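Ketosynthase (Streptomyces sp. MSC090213JE08, PDB 6KXD) probably catalyses the decarboxylative condensation of malonyl-ACP with an ACP-bound acyl chain, as the ketosynthase of the highly reducing type II polyketide synthase for ishigamide. Local coordinates at residues 65-69 / 86-90; 91-95 / 249-254; 145-150 / 163-167; 211-215 / 227-231; 272-277 / 307-312. The contacts are given in a common frame with arbitrary orientation. Numbering follows the deposited sequence.

Interaction 1: residues 65-69 / 86-90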
# COMPACT_ATOMS: atom_id res chain seq x y z
N ARG A 65 -16.80 -18.43 -10.90
CA ARG A 65 -16.36 -18.28 -12.29
C ARG A 65 -14.83 -18.17 -12.35
O ARG A 65 -14.23 -18.57 -13.34
CB ARG A 65 -17.05 -17.09 -12.97
CG ARG A 65 -18.44 -17.39 -13.50
CD ARG A 65 -19.06 -16.30 -14.36
NE ARG A 65 -18.30 -15.84 -15.54
CZ ARG A 65 -17.89 -16.60 -16.57
NH1 ARG A 65 -17.58 -17.87 -16.41
NH2 ARG A 65 -17.78 -16.06 -17.77
N TRP A 66 -14.20 -17.66 -11.29
CA TRP A 66 -12.83 -17.15 -11.36
C TRP A 66 -11.89 -17.85 -10.38
O TRP A 66 -10.69 -18.02 -10.67
CB TRP A 66 -12.86 -15.65 -11.05
CG TRP A 66 -14.06 -14.97 -11.64
CD1 TRP A 66 -15.17 -14.51 -10.98
CD2 TRP A 66 -14.27 -14.68 -13.02
NE1 TRP A 66 -16.04 -13.92 -11.86
CE2 TRP A 66 -15.53 -14.04 -13.13
CE3 TRP A 66 -13.51 -14.91 -14.17
CZ2 TRP A 66 -16.03 -13.61 -14.35
CZ3 TRP A 66 -14.02 -14.51 -15.39
CH2 TRP A 66 -15.26 -13.87 -15.47
N ILE A 67 -12.44 -18.18 -9.21
CA ILE A 67 -11.66 -18.62 -8.07
C ILE A 67 -11.82 -20.12 -7.93
O ILE A 67 -12.94 -20.63 -7.80
CB ILE A 67 -12.07 -17.88 -6.79
CG1 ILE A 67 -11.93 -16.37 -7.00
CG2 ILE A 67 -11.23 -18.34 -5.62
CD1 ILE A 67 -12.45 -15.57 -5.86
N HIS A 68 -10.67 -20.80 -7.95
CA HIS A 68 -10.64 -22.27 -8.04
C HIS A 68 -9.95 -22.89 -6.84
O HIS A 68 -10.34 -24.03 -6.42
CB HIS A 68 -9.94 -22.67 -9.34
CG HIS A 68 -10.72 -22.34 -10.56
ND1 HIS A 68 -11.75 -23.15 -11.01
CD2 HIS A 68 -10.61 -21.32 -11.43
CE1 HIS A 68 -12.27 -22.61 -12.09
NE2 HIS A 68 -11.59 -21.49 -12.36
N HIS A 69 -8.90 -22.22 -6.33
CA HIS A 69 -7.95 -22.83 -5.44
C HIS A 69 -8.07 -22.30 -4.03
O HIS A 69 -7.91 -23.02 -3.14
CB HIS A 69 -6.51 -22.61 -5.92
CG HIS A 69 -6.26 -23.29 -7.20
ND1 HIS A 69 -5.66 -22.66 -8.28
CD2 HIS A 69 -6.56 -24.54 -7.59
CE1 HIS A 69 -5.57 -23.53 -9.27
NE2 HIS A 69 -6.14 -24.67 -8.88
N ALA A 86 -7.61 -10.82 -11.29
CA ALA A 86 -6.30 -11.32 -11.61
C ALA A 86 -6.44 -12.52 -12.56
O ALA A 86 -5.72 -12.56 -13.56
CB ALA A 86 -5.58 -11.73 -10.36
N ARG A 87 -7.32 -13.45 -12.21
CA ARG A 87 -7.64 -14.63 -13.08
C ARG A 87 -7.96 -14.10 -14.48
O ARG A 87 -7.31 -14.42 -15.43
CB ARG A 87 -8.73 -15.48 -12.43
CG ARG A 87 -9.32 -16.56 -13.33
CD ARG A 87 -8.36 -17.71 -13.51
NE ARG A 87 -8.17 -18.48 -12.27
CZ ARG A 87 -7.19 -19.36 -12.12
NH1 ARG A 87 -6.39 -19.61 -13.14
NH2 ARG A 87 -6.98 -19.93 -10.96
N MET A 88 -8.96 -13.22 -14.56
CA MET A 88 -9.38 -12.66 -15.82
C MET A 88 -8.21 -12.04 -16.57
O MET A 88 -8.10 -12.15 -17.76
CB MET A 88 -10.43 -11.56 -15.62
CG MET A 88 -11.73 -12.10 -15.21
SD MET A 88 -12.89 -10.71 -15.10
CE MET A 88 -13.53 -11.10 -13.49
N ALA A 89 -7.35 -11.32 -15.84
CA ALA A 89 -6.30 -10.59 -16.47
C ALA A 89 -5.30 -11.58 -17.08
O ALA A 89 -4.81 -11.32 -18.17
CB ALA A 89 -5.62 -9.69 -15.49
N VAL A 90 -4.95 -12.63 -16.35
CA VAL A 90 -3.97 -13.56 -16.87
C VAL A 90 -4.62 -14.37 -18.01
O VAL A 90 -3.97 -14.55 -19.05
CB VAL A 90 -3.30 -14.43 -15.80
CG1 VAL A 90 -2.49 -13.58 -14.83
CG2 VAL A 90 -4.26 -15.34 -15.06
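Two adjacent side chains of helix 77-93, R87 and M88, hold the loop 65-69 in different ways. R87 leaves the helix with chi1 in t, then bends through two successive p angles, chi2 and chi3, which bring its NE to 3.0 Å from W66 O in a well-aligned hydrogen bond. The guanidinium lies with one face against H68 CD2, while H69 ND1 is 4.0 Å from R87 NH2 near the plane of the group. M88 (chi1 m, chi2 t) extends and then turns at an off-well chi3 of -131°, setting its CE over the six-membered ring of W66, 3.5 Å from the centroid in a CH-pi contact; SD, 4.1 Å from the same centroid, adds a Met-aromatic contact. The R87 charge is met outside the contact by salt bridges to E97 and E155, and E155 also accepts from the backbone N of H68 and H69. The loop is thus tied through a main-chain carbonyl and a buried, charge-neutralised arginine, with an apolar sulfur-aromatic pair beside it.

Interaction 2: residues 91-95 / 249-254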
# COMPACT_ATOMS: atom_id res chain seq x y z
N ASP A 91 -5.89 -14.70 -17.87
CA ASP A 91 -6.69 -15.26 -19.00
C ASP A 91 -6.54 -14.34 -20.21
O ASP A 91 -6.10 -14.76 -21.29
CB ASP A 91 -8.15 -15.50 -18.57
CG ASP A 91 -8.32 -16.66 -17.61
OD1 ASP A 91 -7.35 -17.41 -17.45
OD2 ASP A 91 -9.40 -16.79 -17.01
N ASP A 92 -6.84 -13.05 -20.00
CA ASP A 92 -6.83 -12.04 -21.04
C ASP A 92 -5.43 -11.89 -21.62
O ASP A 92 -5.28 -11.47 -22.75
CB ASP A 92 -7.31 -10.69 -20.52
CG ASP A 92 -7.51 -9.65 -21.62
OD1 ASP A 92 -8.43 -9.84 -22.45
OD2 ASP A 92 -6.75 -8.67 -21.63
N ALA A 93 -4.39 -12.23 -20.84
CA ALA A 93 -3.05 -12.07 -21.35
C ALA A 93 -2.59 -13.33 -22.11
O ALA A 93 -1.55 -13.29 -22.72
CB ALA A 93 -2.10 -11.75 -20.23
N GLY A 94 -3.36 -14.42 -22.03
CA GLY A 94 -2.98 -15.71 -22.65
C GLY A 94 -1.98 -16.46 -21.79
O GLY A 94 -1.21 -17.29 -22.26
N LEU A 95 -1.98 -16.15 -20.49
CA LEU A 95 -1.03 -16.69 -19.54
C LEU A 95 -1.79 -17.71 -18.70
O LEU A 95 -2.87 -17.43 -18.22
CB LEU A 95 -0.49 -15.59 -18.61
CG LEU A 95 0.64 -14.73 -19.17
CD1 LEU A 95 0.95 -13.56 -18.25
CD2 LEU A 95 1.89 -15.56 -19.37
N ARG A 249 6.46 -14.12 -26.68
CA ARG A 249 5.43 -15.05 -26.17
C ARG A 249 4.26 -15.13 -27.17
O ARG A 249 3.39 -15.98 -27.04
CB ARG A 249 4.97 -14.51 -24.81
CG ARG A 249 4.15 -15.45 -23.94
CD ARG A 249 4.01 -14.92 -22.51
NE ARG A 249 3.24 -13.68 -22.35
CZ ARG A 249 1.91 -13.63 -22.38
NH1 ARG A 249 1.25 -14.67 -22.87
NH2 ARG A 249 1.24 -12.57 -21.95
N GLY A 250 4.24 -14.20 -28.12
CA GLY A 250 3.11 -14.01 -29.05
C GLY A 250 1.89 -13.38 -28.39
O GLY A 250 0.75 -13.67 -28.75
N ALA A 251 2.14 -12.49 -27.41
CA ALA A 251 1.07 -11.90 -26.63
C ALA A 251 0.43 -10.74 -27.40
O ALA A 251 1.11 -9.93 -28.01
CB ALA A 251 1.61 -11.45 -25.29
N ARG A 252 -0.90 -10.66 -27.36
CA ARG A 252 -1.60 -9.46 -27.80
C ARG A 252 -1.31 -8.35 -26.77
O ARG A 252 -1.52 -8.54 -25.59
CB ARG A 252 -3.09 -9.78 -27.96
CG ARG A 252 -3.96 -8.60 -28.34
CD ARG A 252 -4.52 -7.86 -27.13
NE ARG A 252 -5.53 -8.60 -26.39
CZ ARG A 252 -5.32 -9.36 -25.31
NH1 ARG A 252 -4.19 -9.28 -24.62
NH2 ARG A 252 -6.24 -10.21 -24.94
N ILE A 253 -0.85 -7.19 -27.24
CA ILE A 253 -0.50 -6.04 -26.43
C ILE A 253 -1.59 -4.97 -26.56
O ILE A 253 -1.79 -4.43 -27.62
CB ILE A 253 0.89 -5.53 -26.87
CG1 ILE A 253 1.99 -6.54 -26.54
CG2 ILE A 253 1.16 -4.15 -26.29
CD1 ILE A 253 3.35 -6.21 -27.11
N HIS A 254 -2.28 -4.67 -25.44
CA HIS A 254 -3.39 -3.72 -25.41
C HIS A 254 -2.86 -2.30 -25.58
O HIS A 254 -3.41 -1.52 -26.37
CB HIS A 254 -4.19 -3.80 -24.10
CG HIS A 254 -5.03 -5.01 -23.90
ND1 HIS A 254 -6.18 -5.26 -24.64
CD2 HIS A 254 -4.98 -5.99 -22.96
CE1 HIS A 254 -6.76 -6.36 -24.20
NE2 HIS A 254 -6.04 -6.84 -23.18
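D92, in the last turn of helix 77-93, makes the most polar links. Its OD2 accepts a short hydrogen bond from H254 NE2 (2.5 Å), a His-carboxylate pair, while its OD1 forms a salt bridge with R252 NH2 at 3.3 Å. The backbone O of D92 is also taken by R252, from NH2 at 2.7 Å and NH1 at 3.1 Å. At A93 the pattern recurs with another arginine: A93 O receives R249 NH2 at 3.0 Å and R249 NH1 at 3.1 Å. These carbonyls belong to the C-terminal end of the helix, where G94, with positive phi, closes a Schellman motif and the chain turns away. L95 then lays its CG against one face of the R249 guanidinium, 3.6 Å from R249 NH2, so that the arginine is both hydrogen-bonded and packed; its charge is met by a salt bridge to E241. Across the interface, G250 ends helix 243-247 with a second Schellman motif. The contact thus joins the end of helix 77-93 to the connection between helix 243-247 and strand 255-264, beside strand 10-19, whose F15 stacks on H254 and hydrogen-bonds through its backbone N to the D92 carboxylate, and strand 234-242, whose V239 touches A93 and L95.

Interaction 3: residues 145-150 / 163-167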
# COMPACT_ATOMS: atom_id res chain seq x y z
N ALA A 145 -4.53 -5.96 4.84
CA ALA A 145 -4.53 -5.57 3.47
C ALA A 145 -3.50 -6.36 2.64
O ALA A 145 -3.70 -6.52 1.45
CB ALA A 145 -4.27 -4.08 3.37
N GLY A 146 -2.44 -6.85 3.28
CA GLY A 146 -1.37 -7.56 2.61
C GLY A 146 -1.92 -8.77 1.90
O GLY A 146 -1.43 -9.21 0.87
N ARG A 147 -2.99 -9.30 2.49
CA ARG A 147 -3.60 -10.50 1.95
C ARG A 147 -4.14 -10.31 0.52
O ARG A 147 -4.17 -11.26 -0.24
CB ARG A 147 -4.60 -11.01 2.99
CG ARG A 147 -5.40 -12.19 2.50
CD ARG A 147 -6.35 -12.67 3.58
NE ARG A 147 -5.58 -13.28 4.64
CZ ARG A 147 -5.61 -14.54 4.98
NH1 ARG A 147 -6.49 -15.36 4.44
NH2 ARG A 147 -4.78 -14.95 5.92
N LEU A 148 -4.57 -9.10 0.12
CA LEU A 148 -5.11 -8.88 -1.17
C LEU A 148 -4.13 -9.28 -2.27
O LEU A 148 -4.57 -9.68 -3.35
CB LEU A 148 -5.45 -7.41 -1.37
CG LEU A 148 -6.49 -6.83 -0.42
CD1 LEU A 148 -6.79 -5.39 -0.80
CD2 LEU A 148 -7.75 -7.66 -0.43
N SER A 149 -2.83 -9.12 -2.01
CA SER A 149 -1.79 -9.44 -2.96
C SER A 149 -1.43 -10.91 -2.89
O SER A 149 -1.31 -11.53 -3.93
CB SER A 149 -0.57 -8.53 -2.72
OG SER A 149 -0.83 -7.32 -3.38
N THR A 150 -1.28 -11.41 -1.68
CA THR A 150 -0.80 -12.79 -1.47
C THR A 150 -1.84 -13.80 -1.97
O THR A 150 -1.46 -14.85 -2.50
CB THR A 150 -0.43 -13.08 -0.02
OG1 THR A 150 -1.55 -12.94 0.86
CG2 THR A 150 0.75 -12.23 0.42
N ALA A 163 4.56 -9.88 -3.37
CA ALA A 163 3.12 -9.53 -3.20
C ALA A 163 3.01 -8.34 -2.26
O ALA A 163 3.15 -8.48 -1.09
CB ALA A 163 2.36 -10.70 -2.66
N THR A 164 2.81 -7.16 -2.86
CA THR A 164 2.80 -5.94 -2.16
C THR A 164 1.43 -5.30 -2.33
O THR A 164 1.01 -4.94 -3.45
CB THR A 164 3.86 -4.98 -2.71
OG1 THR A 164 5.13 -5.63 -2.62
CG2 THR A 164 3.93 -3.71 -1.91
N THR A 165 0.74 -5.09 -1.23
CA THR A 165 -0.46 -4.29 -1.32
C THR A 165 -0.10 -2.83 -1.03
O THR A 165 0.47 -2.55 -0.01
CB THR A 165 -1.49 -4.71 -0.29
OG1 THR A 165 -1.75 -6.07 -0.63
CG2 THR A 165 -2.77 -3.93 -0.36
N VAL A 166 -0.44 -1.96 -1.98
CA VAL A 166 -0.19 -0.56 -1.84
C VAL A 166 -1.46 0.10 -1.27
O VAL A 166 -2.54 0.05 -1.84
CB VAL A 166 0.28 0.04 -3.16
CG1 VAL A 166 0.47 1.54 -3.01
CG2 VAL A 166 1.59 -0.63 -3.62
N THR A 167 -1.31 0.76 -0.14
CA THR A 167 -2.46 1.30 0.58
C THR A 167 -2.42 2.83 0.47
O THR A 167 -2.34 3.48 1.47
CB THR A 167 -2.49 0.84 2.03
OG1 THR A 167 -1.32 1.28 2.71
CG2 THR A 167 -2.60 -0.68 2.11
O HOH W 1 1.31 -8.63 0.94
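The start of helix 147-156 lies close against strand 161-166, with CA atoms 5.2 Å apart for G146 and T165 and 4.9 Å for S149 and A163. A water joins the two backbones, donating to G146 O (2.8 Å) and to A163 O (2.7 Å). A163 and T165 of the strand, and T167 just beyond it, point their CB atoms toward segment 145-150, whereas T164 and V166 point away. T165 OG1 donates to A145 O at 2.9 Å. Helix 147-156 belongs to the long connection from strand 105-110 to its parallel neighbour 161-166, a beta-alpha-beta crossover of the thiolase fold. Strand 161-166 also lies at the subunit interface, where the backbones of T165 and T167 hydrogen-bond to the neighbouring subunit, as in the dimers of this superfamily. S149 OG sits 3.0 Å from T164 O, a weak hydrogen bond at best, and 3.2 Å from T165 OG1, alternatives for a single proton. Apolar contacts fill the remainder: S149 CB to A163 CB (3.6 Å), T150 CG2 to A163 CB (3.8 Å) and A145 CB to T167 CG2 (4.0 Å). T150 OG1 and R147 both turn to D363 of the neighbouring subunit.

Interaction 4: residues 211-215 / 227-231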
# COMPACT_ATOMS: atom_id res chain seq x y z
N PHE A 211 -18.52 13.46 5.83
CA PHE A 211 -17.83 14.53 5.14
C PHE A 211 -18.78 15.41 4.31
O PHE A 211 -18.35 16.45 3.82
CB PHE A 211 -16.72 13.93 4.26
CG PHE A 211 -15.35 14.01 4.87
CD1 PHE A 211 -15.18 14.01 6.25
CD2 PHE A 211 -14.23 14.14 4.06
CE1 PHE A 211 -13.92 14.12 6.80
CE2 PHE A 211 -12.97 14.25 4.62
CZ PHE A 211 -12.81 14.23 5.99
N GLY A 212 -20.05 15.01 4.14
CA GLY A 212 -20.97 15.70 3.23
C GLY A 212 -20.53 15.58 1.78
O GLY A 212 -20.87 16.39 0.95
N ALA A 213 -19.75 14.52 1.48
CA ALA A 213 -19.19 14.32 0.18
C ALA A 213 -19.97 13.25 -0.61
O ALA A 213 -19.56 12.91 -1.71
CB ALA A 213 -17.74 13.93 0.32
N LEU A 214 -21.07 12.74 -0.05
CA LEU A 214 -21.93 11.81 -0.79
C LEU A 214 -22.97 12.60 -1.59
O LEU A 214 -23.65 13.43 -1.03
CB LEU A 214 -22.64 10.89 0.21
CG LEU A 214 -21.89 9.63 0.64
CD1 LEU A 214 -22.87 8.64 1.22
CD2 LEU A 214 -21.11 9.01 -0.52
N THR A 215 -23.08 12.34 -2.90
CA THR A 215 -24.17 12.87 -3.70
C THR A 215 -25.51 12.33 -3.17
O THR A 215 -25.58 11.19 -2.72
CB THR A 215 -24.01 12.55 -5.19
OG1 THR A 215 -25.02 13.29 -5.86
CG2 THR A 215 -24.15 11.07 -5.49
N GLN A 227 -22.47 17.37 -6.25
CA GLN A 227 -22.82 17.25 -4.85
C GLN A 227 -22.06 16.09 -4.19
O GLN A 227 -22.33 15.77 -3.05
CB GLN A 227 -24.34 17.03 -4.74
CG GLN A 227 -25.17 18.26 -5.08
CD GLN A 227 -24.67 19.47 -4.32
OE1 GLN A 227 -24.36 20.51 -4.90
NE2 GLN A 227 -24.55 19.32 -3.02
N GLY A 228 -21.16 15.46 -4.95
CA GLY A 228 -20.25 14.52 -4.39
C GLY A 228 -20.28 13.19 -5.11
O GLY A 228 -20.58 13.08 -6.28
N ILE A 229 -19.84 12.18 -4.37
CA ILE A 229 -19.48 10.91 -4.90
C ILE A 229 -20.57 9.89 -4.57
O ILE A 229 -21.40 10.10 -3.69
CB ILE A 229 -18.14 10.43 -4.30
CG1 ILE A 229 -18.27 9.96 -2.86
CG2 ILE A 229 -17.05 11.50 -4.44
CD1 ILE A 229 -17.16 8.98 -2.43
N LEU A 230 -20.44 8.72 -5.20
CA LEU A 230 -21.02 7.51 -4.67
C LEU A 230 -19.86 6.56 -4.39
O LEU A 230 -18.95 6.54 -5.18
CB LEU A 230 -21.95 6.88 -5.70
CG LEU A 230 -23.27 7.61 -5.98
CD1 LEU A 230 -23.95 7.00 -7.20
CD2 LEU A 230 -24.18 7.58 -4.76
N THR A 231 -19.92 5.84 -3.28
CA THR A 231 -18.91 4.81 -2.94
C THR A 231 -19.12 3.62 -3.88
O THR A 231 -20.25 3.31 -4.30
CB THR A 231 -19.01 4.39 -1.47
OG1 THR A 231 -20.22 3.69 -1.26
CG2 THR A 231 -18.95 5.55 -0.50
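A single beta bridge, between L214 and I229, joins the two arms of the long loop that runs from helix 202-210 to strand 234-242. I229 supplies both bonds: its N donates to A213 O (2.8 Å) and its O accepts from T215 N (2.9 Å), the pattern of a parallel bridge, although the arms run about 85° apart and no longer pairing follows. G228 lies tight beneath the bridge, its CA 3.2 Å from A213 O; a CB there would collide with that oxygen, and the backbone angles of G228 themselves call for glycine. Side chains seal the flanks: L214 CD2 meets I229 CG1 at 3.8 Å, and T215 CG2 meets L230 CD2 at 3.6 Å. F205 and F208 of helix 202-210 pack on L214, while T215 OG1 hydrogen-bonds to V218 O within the loop. With G212 ending the helix in a Schellman motif, the arrangement is that of a loop closed at its base by one bridge, here in the N-terminal half of a ketosynthase of the thiolase fold.

Interaction 5: residues 272-277 / 307-312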
# COMPACT_ATOMS: atom_id res chain seq x y z
N PRO A 272 -7.27 18.02 -1.64
CA PRO A 272 -6.37 17.92 -2.78
C PRO A 272 -5.56 19.22 -2.83
O PRO A 272 -5.96 20.21 -2.21
CB PRO A 272 -7.30 17.80 -3.99
CG PRO A 272 -8.50 18.59 -3.56
CD PRO A 272 -8.65 18.35 -2.07
N ASN A 273 -4.47 19.17 -3.56
CA ASN A 273 -3.55 20.28 -3.64
C ASN A 273 -3.22 20.51 -5.09
O ASN A 273 -2.77 19.63 -5.80
CB ASN A 273 -2.29 19.98 -2.84
CG ASN A 273 -1.38 21.18 -2.75
OD1 ASN A 273 -0.56 21.41 -3.65
ND2 ASN A 273 -1.51 21.92 -1.67
N ARG A 274 -3.45 21.74 -5.56
CA ARG A 274 -3.26 22.03 -6.95
C ARG A 274 -1.80 21.78 -7.39
O ARG A 274 -1.51 21.20 -8.43
CB ARG A 274 -3.69 23.50 -7.12
CG ARG A 274 -3.38 24.11 -8.48
CD ARG A 274 -3.80 25.56 -8.35
NE ARG A 274 -3.34 26.34 -9.47
CZ ARG A 274 -3.72 27.59 -9.72
NH1 ARG A 274 -4.51 28.22 -8.86
NH2 ARG A 274 -3.32 28.18 -10.82
N ASP A 275 -0.85 22.36 -6.63
CA ASP A 275 0.60 22.28 -6.94
C ASP A 275 1.05 20.81 -6.94
O ASP A 275 1.81 20.36 -7.82
CB ASP A 275 1.42 23.12 -5.94
CG ASP A 275 1.27 24.63 -6.14
OD1 ASP A 275 0.50 25.05 -7.06
OD2 ASP A 275 1.94 25.38 -5.40
N GLY A 276 0.54 20.06 -5.94
CA GLY A 276 0.85 18.65 -5.79
C GLY A 276 0.38 17.84 -6.99
O GLY A 276 1.12 17.05 -7.59
N ILE A 277 -0.87 18.04 -7.40
CA ILE A 277 -1.37 17.34 -8.60
C ILE A 277 -0.53 17.76 -9.82
O ILE A 277 -0.15 16.93 -10.63
CB ILE A 277 -2.86 17.60 -8.82
CG1 ILE A 277 -3.70 17.17 -7.61
CG2 ILE A 277 -3.33 16.92 -10.11
CD1 ILE A 277 -5.14 17.50 -7.72
N ALA A 307 -14.42 20.45 -3.95
CA ALA A 307 -12.97 20.71 -3.84
C ALA A 307 -12.20 19.98 -4.95
O ALA A 307 -11.40 20.62 -5.66
CB ALA A 307 -12.45 20.32 -2.47
N ASN A 308 -12.46 18.68 -5.15
CA ASN A 308 -11.56 17.92 -5.95
C ASN A 308 -11.55 18.50 -7.36
O ASN A 308 -10.49 18.70 -7.93
CB ASN A 308 -11.87 16.43 -6.12
CG ASN A 308 -10.94 15.82 -7.16
OD1 ASN A 308 -9.75 15.65 -6.89
ND2 ASN A 308 -11.43 15.56 -8.37
N ASP A 309 -12.74 18.71 -7.92
CA ASP A 309 -12.87 18.92 -9.34
C ASP A 309 -12.28 20.31 -9.65
O ASP A 309 -11.57 20.45 -10.62
CB ASP A 309 -14.31 18.64 -9.79
CG ASP A 309 -14.80 17.20 -9.61
OD1 ASP A 309 -13.98 16.31 -9.30
OD2 ASP A 309 -15.99 16.96 -9.79
N LYS A 310 -12.48 21.29 -8.78
CA LYS A 310 -11.98 22.64 -9.08
C LYS A 310 -10.45 22.63 -8.92
O LYS A 310 -9.72 23.16 -9.76
CB LYS A 310 -12.70 23.73 -8.28
CG LYS A 310 -12.60 23.63 -6.76
CD LYS A 310 -12.89 24.95 -6.03
CE LYS A 310 -12.35 24.94 -4.61
NZ LYS A 310 -12.99 25.97 -3.76
N THR A 311 -9.95 21.92 -7.91
CA THR A 311 -8.46 21.81 -7.73
C THR A 311 -7.79 21.05 -8.88
O THR A 311 -6.76 21.43 -9.46
CB THR A 311 -8.14 21.19 -6.37
OG1 THR A 311 -8.85 21.95 -5.41
CG2 THR A 311 -6.66 21.23 -6.07
N GLU A 312 -8.34 19.89 -9.23
CA GLU A 312 -7.73 19.11 -10.24
C GLU A 312 -7.73 19.85 -11.60
O GLU A 312 -6.78 19.80 -12.34
CB GLU A 312 -8.48 17.80 -10.37
CG GLU A 312 -7.79 16.90 -11.31
CD GLU A 312 -8.32 15.48 -11.38
OE1 GLU A 312 -7.60 14.66 -11.96
OE2 GLU A 312 -9.43 15.23 -10.89
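A307, in the first turn of helix 306-320, faces P272, with P272 CD 4.3 Å from A307 CB. The proline ring continues onto N308, its CG 3.9 Å from N308 CA. The amide of N308 is engaged within its own helix: ND2 donates to D309 OD1 (2.8 Å) and E312 OE2 (3.2 Å). One turn on, T311 is the centre of the contact. Its OG1 bonds back to A307 O (2.9 Å), so the methyl CG2 is what meets the start of helix 274-288, 3.3 Å from R274 N and 3.6 Å from N273 C. That helix start is capped: N273 takes the N-cap position and its OD1 accepts from G276 N at 2.9 Å. R274 places its CB 3.9 Å from T311 CG2, then extends to a salt bridge with D318 further along helix 306-320. At E312 the backbone meets I277, whose CD1 is 4.0 Å from E312 CA, while the carboxylate accepts from the N of H301 and G302. The two helices, no hydrogen bond passing between these segments, thus pack end beside end in the C-terminal half of the thiolase fold, the second following directly on the HGTGT sequence, H301 to T305, that is a signature of ketosynthases.

Interactions 1 and 2 share helix 77-93 and touch, V90 O lying 2.9 Å from L95 N in a probable hydrogen bond; their centres are 15 Å apart. Interaction 3 lies about 17 Å from interaction 1 between centres. Interactions 4 and 5, their centres also about 17 Å apart, sit across the chain's centre from interactions 1 and 2, with centres 32 to 38 Å away. Along the chain interaction 1 closes first; interaction 2 then spans residues 91 to 254, enclosing interactions 3 and 4, and interaction 5 follows. Interaction 2 therefore brings the two ends of a long stretch together beside the central mixed sheet, interaction 3 reaches the subunit interface, and interaction 5 alone belongs wholly to the C-terminal half.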